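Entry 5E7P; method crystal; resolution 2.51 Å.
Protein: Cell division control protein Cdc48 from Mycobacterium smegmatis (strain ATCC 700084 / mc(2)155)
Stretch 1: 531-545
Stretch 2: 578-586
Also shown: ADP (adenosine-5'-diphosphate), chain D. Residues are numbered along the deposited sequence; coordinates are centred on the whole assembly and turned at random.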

# COMPACT_ATOMS: atom_id res chain seq x y z
N GLY A 531 -9.48 -9.64 16.04
CA GLY A 531 -9.62 -9.37 14.62
C GLY A 531 -10.60 -8.30 14.19
O GLY A 531 -10.88 -8.16 13.00
N LYS A 532 -11.13 -7.53 15.15
CA LYS A 532 -12.08 -6.47 14.83
C LYS A 532 -11.49 -5.44 13.87
O LYS A 532 -12.20 -4.87 13.04
CB LYS A 532 -12.61 -5.80 16.10
CG LYS A 532 -11.55 -5.57 17.16
CD LYS A 532 -12.04 -4.58 18.20
CE LYS A 532 -11.99 -3.16 17.65
NZ LYS A 532 -10.60 -2.68 17.41
N THR A 533 -10.19 -5.19 13.97
CA THR A 533 -9.50 -4.31 13.03
C THR A 533 -9.01 -5.10 11.82
O THR A 533 -9.13 -4.65 10.67
CB THR A 533 -8.33 -3.57 13.70
OG1 THR A 533 -8.84 -2.59 14.61
CG2 THR A 533 -7.46 -2.87 12.66
N PHE A 534 -8.47 -6.29 12.08
CA PHE A 534 -7.91 -7.15 11.05
C PHE A 534 -8.92 -7.45 9.94
O PHE A 534 -8.58 -7.39 8.75
CB PHE A 534 -7.42 -8.45 11.68
CG PHE A 534 -6.57 -9.29 10.77
CD1 PHE A 534 -5.52 -8.73 10.06
CD2 PHE A 534 -6.81 -10.65 10.64
CE1 PHE A 534 -4.74 -9.50 9.22
CE2 PHE A 534 -6.03 -11.42 9.81
CZ PHE A 534 -4.99 -10.85 9.10
N VAL A 535 -10.15 -7.78 10.32
CA VAL A 535 -11.17 -8.14 9.35
C VAL A 535 -11.63 -6.95 8.50
O VAL A 535 -12.02 -7.12 7.34
CB VAL A 535 -12.37 -8.84 10.02
CG1 VAL A 535 -13.22 -7.85 10.81
CG2 VAL A 535 -13.21 -9.57 8.99
N VAL A 536 -11.58 -5.75 9.07
CA VAL A 536 -11.95 -4.54 8.33
C VAL A 536 -10.94 -4.26 7.23
O VAL A 536 -11.31 -3.88 6.12
CB VAL A 536 -12.03 -3.31 9.27
CG1 VAL A 536 -12.28 -2.05 8.47
CG2 VAL A 536 -13.14 -3.50 10.28
N ARG A 537 -9.66 -4.47 7.53
CA ARG A 537 -8.61 -4.28 6.55
C ARG A 537 -8.70 -5.30 5.43
O ARG A 537 -8.39 -5.01 4.28
CB ARG A 537 -7.23 -4.34 7.22
CG ARG A 537 -6.89 -3.10 8.03
CD ARG A 537 -5.67 -3.33 8.89
NE ARG A 537 -5.24 -2.13 9.60
CZ ARG A 537 -4.33 -2.13 10.57
NH1 ARG A 537 -3.98 -0.99 11.16
NH2 ARG A 537 -3.76 -3.27 10.94
N ALA A 538 -9.13 -6.51 5.77
CA ALA A 538 -9.33 -7.56 4.78
C ALA A 538 -10.52 -7.22 3.90
O ALA A 538 -10.51 -7.44 2.69
CB ALA A 538 -9.54 -8.90 5.47
N LEU A 539 -11.56 -6.68 4.54
CA LEU A 539 -12.78 -6.26 3.86
C LEU A 539 -12.48 -5.12 2.89
O LEU A 539 -13.04 -5.05 1.80
CB LEU A 539 -13.80 -5.80 4.90
CG LEU A 539 -15.24 -5.61 4.44
CD1 LEU A 539 -15.93 -6.97 4.32
CD2 LEU A 539 -15.98 -4.70 5.42
N ALA A 540 -11.59 -4.23 3.31
CA ALA A 540 -11.28 -3.02 2.56
C ALA A 540 -10.34 -3.26 1.39
O ALA A 540 -9.84 -2.32 0.80
CB ALA A 540 -10.71 -1.96 3.49
N SER A 541 -10.08 -4.53 1.06
CA SER A 541 -9.19 -4.85 -0.04
C SER A 541 -9.96 -5.43 -1.21
O SER A 541 -9.37 -5.94 -2.16
CB SER A 541 -8.13 -5.85 0.41
OG SER A 541 -7.40 -5.35 1.52
N SER A 542 -11.28 -5.36 -1.13
CA SER A 542 -12.16 -5.93 -2.14
C SER A 542 -12.00 -5.29 -3.51
O SER A 542 -12.06 -5.97 -4.54
CB SER A 542 -13.62 -5.82 -1.69
OG SER A 542 -13.81 -6.43 -0.42
N GLY A 543 -11.79 -3.97 -3.53
CA GLY A 543 -11.70 -3.23 -4.78
C GLY A 543 -12.98 -2.47 -5.06
O GLY A 543 -13.96 -2.66 -4.34
N ARG A 544 -12.96 -1.62 -6.09
CA ARG A 544 -14.13 -0.83 -6.51
C ARG A 544 -14.79 -0.15 -5.31
O ARG A 544 -16.02 -0.11 -5.18
CB ARG A 544 -15.14 -1.70 -7.27
CG ARG A 544 -16.14 -0.92 -8.11
CD ARG A 544 -16.96 -1.84 -9.00
NE ARG A 544 -16.14 -2.47 -10.03
CZ ARG A 544 -15.87 -1.92 -11.21
NH1 ARG A 544 -15.11 -2.57 -12.09
NH2 ARG A 544 -16.35 -0.73 -11.52
N LEU A 545 -13.96 0.40 -4.43
CA LEU A 545 -14.41 0.94 -3.17
C LEU A 545 -13.26 1.71 -2.56
O LEU A 545 -12.29 1.12 -2.09
CB LEU A 545 -14.84 -0.19 -2.24
CG LEU A 545 -14.98 0.14 -0.76
CD1 LEU A 545 -16.10 1.15 -0.56
CD2 LEU A 545 -15.22 -1.11 0.07
N ALA A 578 -16.89 8.51 -3.64
CA ALA A 578 -17.88 7.43 -3.58
C ALA A 578 -17.85 6.53 -4.81
O ALA A 578 -17.65 7.01 -5.93
CB ALA A 578 -19.27 8.00 -3.38
N PRO A 579 -18.04 5.21 -4.63
CA PRO A 579 -18.36 4.49 -3.38
C PRO A 579 -17.21 4.44 -2.38
O PRO A 579 -16.08 4.10 -2.74
CB PRO A 579 -18.71 3.08 -3.87
CG PRO A 579 -17.96 2.94 -5.15
CD PRO A 579 -18.00 4.29 -5.78
N SER A 580 -17.50 4.78 -1.13
CA SER A 580 -16.45 4.95 -0.13
C SER A 580 -16.76 4.27 1.19
O SER A 580 -17.90 4.24 1.64
CB SER A 580 -16.20 6.44 0.13
OG SER A 580 -15.80 7.12 -1.05
N LEU A 581 -15.71 3.73 1.82
CA LEU A 581 -15.78 3.25 3.19
C LEU A 581 -14.99 4.20 4.08
O LEU A 581 -13.84 4.52 3.78
CB LEU A 581 -15.21 1.84 3.31
CG LEU A 581 -15.02 1.30 4.73
CD1 LEU A 581 -16.35 1.23 5.46
CD2 LEU A 581 -14.36 -0.07 4.70
N VAL A 582 -15.62 4.66 5.15
CA VAL A 582 -14.96 5.51 6.12
C VAL A 582 -14.67 4.71 7.38
O VAL A 582 -15.58 4.39 8.15
CB VAL A 582 -15.82 6.73 6.48
CG1 VAL A 582 -15.10 7.61 7.49
CG2 VAL A 582 -16.15 7.52 5.24
N PHE A 583 -13.40 4.39 7.59
CA PHE A 583 -12.99 3.58 8.73
C PHE A 583 -12.42 4.45 9.85
O PHE A 583 -11.33 5.00 9.73
CB PHE A 583 -11.97 2.52 8.30
CG PHE A 583 -11.58 1.56 9.39
CD1 PHE A 583 -12.42 1.34 10.48
CD2 PHE A 583 -10.37 0.89 9.34
CE1 PHE A 583 -12.06 0.46 11.49
CE2 PHE A 583 -10.01 0.00 10.34
CZ PHE A 583 -10.86 -0.21 11.42
N LEU A 584 -13.18 4.57 10.93
CA LEU A 584 -12.73 5.29 12.12
C LEU A 584 -12.29 4.30 13.19
O LEU A 584 -13.05 3.96 14.10
CB LEU A 584 -13.86 6.18 12.66
CG LEU A 584 -14.48 7.18 11.68
CD1 LEU A 584 -15.66 7.90 12.31
CD2 LEU A 584 -13.44 8.18 11.20
N ASP A 585 -11.05 3.83 13.08
CA ASP A 585 -10.51 2.91 14.06
C ASP A 585 -10.19 3.65 15.35
O ASP A 585 -9.88 4.85 15.32
CB ASP A 585 -9.26 2.20 13.53
CG ASP A 585 -8.88 0.99 14.36
OD1 ASP A 585 -9.74 0.51 15.13
OD2 ASP A 585 -7.73 0.52 14.25
N GLU A 586 -10.26 2.94 16.47
CA GLU A 586 -10.10 3.54 17.80
C GLU A 586 -11.00 4.76 17.95
O GLU A 586 -10.55 5.85 18.31
CB GLU A 586 -8.63 3.89 18.07
CG GLU A 586 -8.29 3.94 19.55
CD GLU A 586 -6.83 4.28 19.80
OE1 GLU A 586 -6.43 4.39 20.98
OE2 GLU A 586 -6.08 4.45 18.81
PB ADP D . -7.30 -5.25 18.16
O1B ADP D . -6.24 -5.73 19.13
O2B ADP D . -7.33 -3.74 18.02
O3B ADP D . -8.65 -5.88 18.36
PA ADP D . -7.14 -7.15 16.02
O1A ADP D . -8.08 -7.92 16.92
O2A ADP D . -7.53 -6.85 14.60
O3A ADP D . -6.75 -5.75 16.73
O5' ADP D . -5.76 -7.97 15.95
C5' ADP D . -4.70 -7.58 15.07
C4' ADP D . -3.80 -8.78 14.82
O4' ADP D . -4.36 -9.97 15.37
C3' ADP D . -3.61 -9.03 13.33
O3' ADP D . -2.34 -8.55 12.89
C2' ADP D . -3.70 -10.53 13.15
O2' ADP D . -2.41 -11.08 12.87
C1' ADP D . -4.22 -11.08 14.47
N9 ADP D . -5.55 -11.69 14.22
C8 ADP D . -6.71 -11.28 14.76
N7 ADP D . -7.75 -12.04 14.34
C5 ADP D . -7.25 -12.97 13.51
C6 ADP D . -7.81 -14.09 12.71
N6 ADP D . -9.14 -14.35 12.73
N1 ADP D . -6.95 -14.82 11.97
C2 ADP D . -5.64 -14.55 11.95
N3 ADP D . -5.06 -13.56 12.65
C4 ADP D . -5.80 -12.74 13.43

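The most striking feature of this contact is a methyl group set almost exactly on the axis of an aromatic ring. Val-536 CG1 lies 3.5 Å from the centroid of the Phe-583 ring and only 9° off the ring normal, a CH-pi arrangement as well centred as a designer could ask for; the nearest ring atom, Phe-583 CE2, is 3.6 Å from Val-536 CG1. Both CA-to-CB bonds point toward the opposing stretch; Val-536 is in its t rotamer, and Phe-583, with chi1 also near 180° and chi2 at 23°, turns a ring face to the methyl. Thr-533, three residues earlier in the sequence, meets the same ring at its edge, where Thr-533 OG1 is 4.5 Å from Phe-583 CZ.

Strand alternation organizes the rest. Leu-581, Phe-583 and Asp-585 direct CB toward the helix and the loop that follows it, while Val-582 and Leu-584 stay out of reach, so every second strand residue builds the contact. Its chemistry changes along the way, from apolar at Leu-581 and Phe-583 to charged at Asp-585.

At the polar end, Thr-533 OG1 sits 3.3 Å from both Asp-585 OD1 and Asp-585 OD2. Each pairing is at best a weak hydrogen bond, and one hydroxyl proton cannot fully serve both. Lys-532 NZ donates a weak hydrogen bond to Thr-533 OG1 at 3.3 Å, but lies 4.0 Å from Asp-585 OD1, too far for a salt bridge though close enough for opposite charges to feel each other. The carboxylate is also held from within its own stretch, by a weak hydrogen bond of 2.8 Å from Glu-586 N, just past the strand, to Asp-585 OD1.

This polar corner adjoins the nucleotide. Phe-534 N donates to ADP O2A at 2.7 Å, and Gly-531 N approaches ADP O1A at a very short 2.4 Å. Gly-531 has no room for a side chain: a CB there would come within 2.7 Å of ADP N7, and its backbone angles alone call for glycine.

At the far end, helical geometry stops at Ala-540, and packing passes to the loop. Ala-540 CB makes a loose contact with Leu-581 CD2 at 4.3 Å. Leu-545 does more: its CD1 reaches the strand backbone, 3.5 Å from Leu-581 N, and lies 4.0 Å from Leu-581 CB. Pro-579, preceded by a cis peptide bond, closes the contact, with Leu-545 CA 3.6 Å from Pro-579 O in a CA-H...O contact and Pro-579 CG 3.6 Å from Arg-544 O.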